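Local coordinates for protein sortase B (Clostridium perfringens, PDB 5YFK) that probably works as a cysteine transpeptidase, a class B sortase of the kind that cleaves sorting signals and attaches proteins to the bacterial cell wall, at residues D105-V110 / D201-L206; S165-K170 / E178-E183. The protein carries 1 engineered substitution. All blocks are in the same frame, centred on the assembly; numbering follows the deposited sequence.

Contact 1: D105-V110 / D201-L206; sequences DSNIVV and DRILTL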
loop_
_atom_site.group_PDB
_atom_site.type_symbol
_atom_site.label_atom_id
_atom_site.label_comp_id
_atom_site.label_asym_id
_atom_site.label_seq_id
_atom_site.Cartn_x
_atom_site.Cartn_y
_atom_site.Cartn_z
ATOM N N ASP A 105 10.342 10.269 -3.576
ATOM C CA ASP A 105 10.204 9.221 -4.592
ATOM C C ASP A 105 8.862 9.324 -5.364
ATOM O O ASP A 105 7.818 9.645 -4.788
ATOM C CB ASP A 105 10.344 7.846 -3.940
ATOM C CG ASP A 105 11.761 7.553 -3.466
ATOM O OD1 ASP A 105 12.693 8.344 -3.767
ATOM O OD2 ASP A 105 11.920 6.551 -2.740
ATOM N N SER A 106 8.888 9.010 -6.659
ATOM C CA SER A 106 7.658 9.040 -7.469
ATOM C C SER A 106 6.801 7.757 -7.331
ATOM O O SER A 106 5.632 7.748 -7.718
ATOM C CB SER A 106 7.989 9.332 -8.942
ATOM O OG SER A 106 8.034 10.737 -9.165
ATOM N N ASN A 107 7.378 6.689 -6.780
ATOM C CA ASN A 107 6.621 5.434 -6.531
ATOM C C ASN A 107 6.788 5.047 -5.078
ATOM O O ASN A 107 7.894 4.751 -4.645
ATOM C CB ASN A 107 7.131 4.312 -7.414
ATOM C CG ASN A 107 6.294 3.046 -7.323
ATOM O OD1 ASN A 107 5.169 3.040 -6.781
ATOM N ND2 ASN A 107 6.822 1.968 -7.892
ATOM N N ILE A 108 5.690 5.079 -4.344
ATOM C CA ILE A 108 5.665 4.625 -2.959
ATOM C C ILE A 108 5.262 3.150 -2.993
ATOM O O ILE A 108 4.193 2.794 -3.490
ATOM C CB ILE A 108 4.662 5.440 -2.146
ATOM C CG1 ILE A 108 5.022 6.933 -2.227
ATOM C CG2 ILE A 108 4.616 4.931 -0.697
ATOM C CD1 ILE A 108 3.908 7.877 -1.824
ATOM N N VAL A 109 6.114 2.302 -2.438
ATOM C CA VAL A 109 5.892 0.871 -2.565
ATOM C C VAL A 109 5.605 0.270 -1.224
ATOM O O VAL A 109 6.388 0.425 -0.279
ATOM C CB VAL A 109 7.113 0.172 -3.195
ATOM C CG1 VAL A 109 6.941 -1.339 -3.186
ATOM C CG2 VAL A 109 7.320 0.683 -4.605
ATOM N N VAL A 110 4.460 -0.411 -1.129
ATOM C CA VAL A 110 3.976 -0.889 0.144
ATOM C C VAL A 110 3.684 -2.390 0.042
ATOM O O VAL A 110 3.063 -2.838 -0.934
ATOM C CB VAL A 110 2.704 -0.112 0.575
ATOM C CG1 VAL A 110 2.156 -0.606 1.895
ATOM C CG2 VAL A 110 2.991 1.379 0.633
ATOM N N ASP A 201 2.982 12.258 -12.808
ATOM C CA ASP A 201 2.198 11.611 -11.773
ATOM C C ASP A 201 3.064 11.039 -10.647
ATOM O O ASP A 201 4.275 10.797 -10.802
ATOM C CB ASP A 201 1.338 10.491 -12.364
ATOM C CG ASP A 201 0.144 11.018 -13.141
ATOM O OD1 ASP A 201 -0.485 11.990 -12.676
ATOM O OD2 ASP A 201 -0.238 10.373 -14.149
ATOM N N ARG A 202 2.433 10.867 -9.494
ATOM C CA ARG A 202 3.045 10.125 -8.401
ATOM C C ARG A 202 2.232 8.865 -8.180
ATOM O O ARG A 202 0.998 8.915 -8.155
ATOM C CB ARG A 202 3.047 10.958 -7.117
ATOM C CG ARG A 202 3.873 10.280 -6.035
ATOM C CD ARG A 202 4.003 11.104 -4.767
ATOM N NE ARG A 202 5.203 10.681 -4.047
ATOM C CZ ARG A 202 5.600 11.168 -2.875
ATOM N NH1 ARG A 202 6.799 10.847 -2.402
ATOM N NH2 ARG A 202 4.777 11.912 -2.153
ATOM N N ILE A 203 2.897 7.732 -8.066
ATOM C CA ILE A 203 2.168 6.493 -7.954
ATOM C C ILE A 203 2.393 5.784 -6.622
ATOM O O ILE A 203 3.407 5.989 -5.953
ATOM C CB ILE A 203 2.442 5.534 -9.131
ATOM C CG1 ILE A 203 3.937 5.219 -9.265
ATOM C CG2 ILE A 203 1.848 6.135 -10.417
ATOM C CD1 ILE A 203 4.232 3.999 -10.139
ATOM N N LEU A 204 1.484 4.851 -6.362
ATOM C CA LEU A 204 1.473 4.011 -5.183
ATOM C C LEU A 204 1.341 2.565 -5.651
ATOM O O LEU A 204 0.470 2.246 -6.477
ATOM C CB LEU A 204 0.267 4.356 -4.317
ATOM C CG LEU A 204 0.067 3.544 -3.025
ATOM C CD1 LEU A 204 1.185 3.611 -2.009
ATOM C CD2 LEU A 204 -1.221 3.977 -2.384
ATOM N N THR A 205 2.259 1.726 -5.215
ATOM C CA THR A 205 2.252 0.312 -5.595
ATOM C C THR A 205 2.019 -0.530 -4.355
ATOM O O THR A 205 2.797 -0.450 -3.401
ATOM C CB THR A 205 3.595 -0.064 -6.234
ATOM O OG1 THR A 205 3.837 0.787 -7.366
ATOM C CG2 THR A 205 3.671 -1.547 -6.622
ATOM N N LEU A 206 1.014 -1.397 -4.411
ATOM C CA LEU A 206 0.711 -2.300 -3.310
ATOM C C LEU A 206 0.994 -3.727 -3.715
ATOM O O LEU A 206 0.543 -4.162 -4.762
ATOM C CB LEU A 206 -0.764 -2.197 -2.902
ATOM C CG LEU A 206 -1.334 -0.800 -2.637
ATOM C CD1 LEU A 206 -2.794 -0.888 -2.243
ATOM C CD2 LEU A 206 -0.525 -0.062 -1.590
#
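Strands 107-110 and 203-206, parts of the fourth and seventh strands of the sortase β-barrel, run parallel and in step, Asn107 beside Ile203 through Val110 beside Leu206. The seventh continues to the predicted active-site position, engineered Ser209, as in other sortases. Four backbone hydrogen bonds zip them together; the straightest, at 175°, runs from Thr205 N to Ile108 O. On the face carrying Ile108, Val110, Leu204 and Leu206, the bump is the CD1 methyl of Leu204. With CG anti to its backbone N, that methyl leans across to the partner strand and settles between Ile108 and Val110, 3.9 Å from Ile108 CG2 and 3.9 Å from Val110 CG2. Two residues further along the same face, Leu206 CD2 meets Val110 CB.

The other face is partly polar. Asn107, its CG anti to the backbone N (chi1 -173°), swings its amide over the neighbouring strand, into the dip between Ile203 and Thr205. Ile203 holds CG1 in the crowded position between N and carbonyl carbon (chi1 57°), which brings CD1 within 3.6 Å of Asn107 CG. From the far side of the dip Thr205 OG1 donates to Asn107 OD1 at 2.7 Å, in the carbonyl plane on a lone pair.

Where the strands begin, the extended Arg202 closes the seam. NE and NH1 both grip Asp105 O, each at 2.9 Å, with the oxygen near the guanidinium plane, and NH1 also reaches Leu102 O. Ile108 CD1 sits over the centre of the guanidinium face, 3.8 Å above it.

Strand 216-225 flanks 203-206 on its other edge, pairing with Leu204 and Leu206. Tyr177, Tyr180 and Leu181 of helix 174-186 lie against the Asn107 and Ile203 face, while strand 138-143 packs Val139 and Leu141 on Leu204.

Contact 2: S165-K170 / E178-E183; sequences SEIKTK and EKYLKE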
loop_
_atom_site.group_PDB
_atom_site.type_symbol
_atom_site.label_atom_id
_atom_site.label_comp_id
_atom_site.label_asym_id
_atom_site.label_seq_id
_atom_site.Cartn_x
_atom_site.Cartn_y
_atom_site.Cartn_z
ATOM N N SER A 165 12.724 -7.656 -9.506
ATOM C CA SER A 165 13.654 -7.066 -10.443
ATOM C C SER A 165 13.031 -5.878 -11.163
ATOM O O SER A 165 13.756 -5.067 -11.738
ATOM C CB SER A 165 14.117 -8.113 -11.468
ATOM O OG SER A 165 13.095 -8.403 -12.421
ATOM N N GLU A 166 11.702 -5.852 -11.251
ATOM C CA GLU A 166 11.009 -4.823 -12.011
ATOM C C GLU A 166 10.678 -3.590 -11.164
ATOM O O GLU A 166 10.670 -2.476 -11.687
ATOM C CB GLU A 166 9.726 -5.374 -12.643
ATOM C CG GLU A 166 9.955 -6.337 -13.792
ATOM C CD GLU A 166 8.750 -7.207 -14.049
ATOM O OE1 GLU A 166 7.790 -7.146 -13.248
ATOM O OE2 GLU A 166 8.776 -7.980 -15.026
ATOM N N ILE A 167 10.263 -3.791 -9.912
ATOM C CA ILE A 167 9.684 -2.677 -9.118
ATOM C C ILE A 167 10.813 -1.690 -8.749
ATOM O O ILE A 167 11.885 -2.104 -8.284
ATOM C CB ILE A 167 8.972 -3.174 -7.844
ATOM C CG1 ILE A 167 7.708 -3.978 -8.206
ATOM C CG2 ILE A 167 8.602 -2.005 -6.929
ATOM C CD1 ILE A 167 6.698 -3.203 -9.029
ATOM N N LYS A 168 10.576 -0.404 -9.000
ATOM C CA LYS A 168 11.565 0.654 -8.786
ATOM C C LYS A 168 10.905 1.791 -7.995
ATOM O O LYS A 168 9.729 2.108 -8.240
ATOM C CB LYS A 168 12.024 1.234 -10.128
ATOM C CG LYS A 168 12.775 0.271 -11.040
ATOM C CD LYS A 168 12.841 0.821 -12.458
ATOM C CE LYS A 168 13.793 2.015 -12.566
ATOM N NZ LYS A 168 13.894 2.557 -13.958
ATOM N N THR A 169 11.678 2.416 -7.099
ATOM C CA THR A 169 11.270 3.633 -6.380
ATOM C C THR A 169 12.017 4.892 -6.860
ATOM O O THR A 169 11.563 6.013 -6.645
ATOM C CB THR A 169 11.516 3.491 -4.871
ATOM O OG1 THR A 169 12.894 3.166 -4.628
ATOM C CG2 THR A 169 10.641 2.357 -4.263
ATOM N N LYS A 170 13.068 4.680 -7.632
ATOM C CA LYS A 170 14.015 5.714 -7.985
ATOM C C LYS A 170 14.083 5.710 -9.491
ATOM O O LYS A 170 14.214 4.649 -10.081
ATOM C CB LYS A 170 15.413 5.380 -7.444
ATOM C CG LYS A 170 15.510 5.317 -5.928
ATOM C CD LYS A 170 15.196 6.675 -5.310
ATOM C CE LYS A 170 15.549 6.742 -3.826
ATOM N NZ LYS A 170 14.582 5.995 -2.975
ATOM N N GLU A 178 8.555 7.589 -17.420
ATOM C CA GLU A 178 7.473 7.393 -18.334
ATOM C C GLU A 178 7.450 5.938 -18.834
ATOM O O GLU A 178 6.400 5.304 -18.939
ATOM C CB GLU A 178 7.584 8.359 -19.506
ATOM C CG GLU A 178 6.436 8.232 -20.492
ATOM C CD GLU A 178 5.080 8.563 -19.884
ATOM O OE1 GLU A 178 5.035 9.094 -18.755
ATOM O OE2 GLU A 178 4.047 8.289 -20.531
ATOM N N LYS A 179 8.628 5.413 -19.112
ATOM C CA LYS A 179 8.756 4.036 -19.570
ATOM C C LYS A 179 8.212 3.082 -18.496
ATOM O O LYS A 179 7.528 2.095 -18.801
ATOM C CB LYS A 179 10.229 3.741 -19.851
ATOM C CG LYS A 179 10.517 2.297 -20.253
ATOM C CD LYS A 179 11.920 2.138 -20.839
ATOM C CE LYS A 179 12.864 1.429 -19.874
ATOM N NZ LYS A 179 13.910 2.342 -19.324
ATOM N N TYR A 180 8.592 3.335 -17.243
ATOM C CA TYR A 180 8.072 2.543 -16.113
ATOM C C TYR A 180 6.550 2.576 -16.003
ATOM O O TYR A 180 5.894 1.533 -15.823
ATOM C CB TYR A 180 8.679 3.044 -14.802
ATOM C CG TYR A 180 8.337 2.158 -13.618
ATOM C CD1 TYR A 180 8.989 0.944 -13.421
ATOM C CD2 TYR A 180 7.359 2.525 -12.700
ATOM C CE1 TYR A 180 8.758 0.187 -12.288
ATOM C CE2 TYR A 180 7.095 1.758 -11.573
ATOM C CZ TYR A 180 7.763 0.569 -11.386
ATOM O OH TYR A 180 7.480 -0.228 -10.289
ATOM N N LEU A 181 5.975 3.768 -16.124
ATOM C CA LEU A 181 4.532 3.930 -16.030
ATOM C C LEU A 181 3.847 3.118 -17.122
ATOM O O LEU A 181 2.859 2.438 -16.874
ATOM C CB LEU A 181 4.132 5.404 -16.133
ATOM C CG LEU A 181 4.568 6.248 -14.924
ATOM C CD1 LEU A 181 4.180 7.702 -15.090
ATOM C CD2 LEU A 181 3.967 5.671 -13.654
ATOM N N LYS A 182 4.351 3.241 -18.342
ATOM C CA LYS A 182 3.817 2.486 -19.490
ATOM C C LYS A 182 3.857 0.967 -19.275
ATOM O O LYS A 182 2.845 0.269 -19.505
ATOM C CB LYS A 182 4.565 2.891 -20.774
ATOM C CG LYS A 182 4.296 2.002 -21.987
ATOM C CD LYS A 182 4.408 2.786 -23.283
ATOM C CE LYS A 182 5.342 2.128 -24.281
ATOM N NZ LYS A 182 5.511 3.003 -25.477
ATOM N N GLU A 183 4.960 0.483 -18.702
ATOM C CA GLU A 183 5.099 -0.932 -18.391
ATOM C C GLU A 183 4.030 -1.333 -17.378
ATOM O O GLU A 183 3.383 -2.358 -17.533
ATOM C CB GLU A 183 6.484 -1.238 -17.809
ATOM C CG GLU A 183 6.544 -2.549 -17.026
ATOM C CD GLU A 183 7.814 -2.747 -16.183
ATOM O OE1 GLU A 183 8.078 -1.932 -15.257
ATOM O OE2 GLU A 183 8.399 -3.860 -16.273
HETATM O O HOH W 1 10.977 -2.146 -14.219
HETATM O O HOH W 2 12.035 2.678 -16.675
#
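The β6/β7 connection of the sortase fold, whose helix is a feature of class B sortases, brings helix 174-186 to face the chain leaving helix 160-166, with Tyr180 bridging the gap. The backbones stay well apart: the nearest CA pair, Lys168 and Tyr180, is 8.3 Å across. Tyr180 points its ring at the other segment, CG anti to the backbone N (chi1 -172°), so that the phenol slots in among Glu166, Ile167 and Lys168.

Glu166 O approaches the ring edge-on, near its plane, 3.3 Å from Tyr180 CE1. At the tip, Ile167 CD1 touches Tyr180 OH at 3.3 Å; the side-chain torsions curl this methyl back to the hydroxyl although the CB of Ile167 points away overall. Lys168 N gives Tyr180 OH a weak hydrogen bond, long at 3.4 Å but fairly straight. Ile167 is the first residue to leave helical geometry, and from there helix 160-166 gives way to a connection that passes over barrel strand 107-111, where Ile167 and Thr169 rest on Val109. Next to the ring, the Lys168 side chain runs past Tyr180 in the opposite direction, its CD 4.0 Å from CD1 of the tyrosine.

Beside the ring, water also joins the two segments. One water donates to Glu166 O at 2.6 Å and to Glu183 OE1, and lies in the plane of the Tyr180 ring at its edge. The carboxylates of Glu166 and Glu183 come close, OE2 to OE2 at 4.3 Å with their planes 63° apart, a closeness that would be unfavourable if both are charged and that the salt bridge from Glu166 OE2 to Lys187 NZ probably eases; Glu158 OE1 also lies near Glu166 OE1. A second water is held weakly between the ammonium groups of Lys168 and Lys179.

In the fold
The two contacts lie side by side, centres about 10 Å apart, contact 2 forming a layer over the Asn107, Val109 and Ile203 face of contact 1. Two polar links tie them: a salt bridge from Asp105 OD2 to Lys170 NZ at 2.7 Å, and a probable hydrogen bond from Asn107 ND2 to Lys168 O at 2.9 Å. Strand 203-210, entered soon after helix 174-186, runs on to Ser209, the engineered replacement at the predicted acyl-thioester position. The side chain of Arg217, the predicted transition-state stabiliser, lies about 8 Å from that of Ile167 and about 9 Å from that of Thr205; the side chain of His113, the predicted proton donor/acceptor, lies about 11 Å from that of Val110.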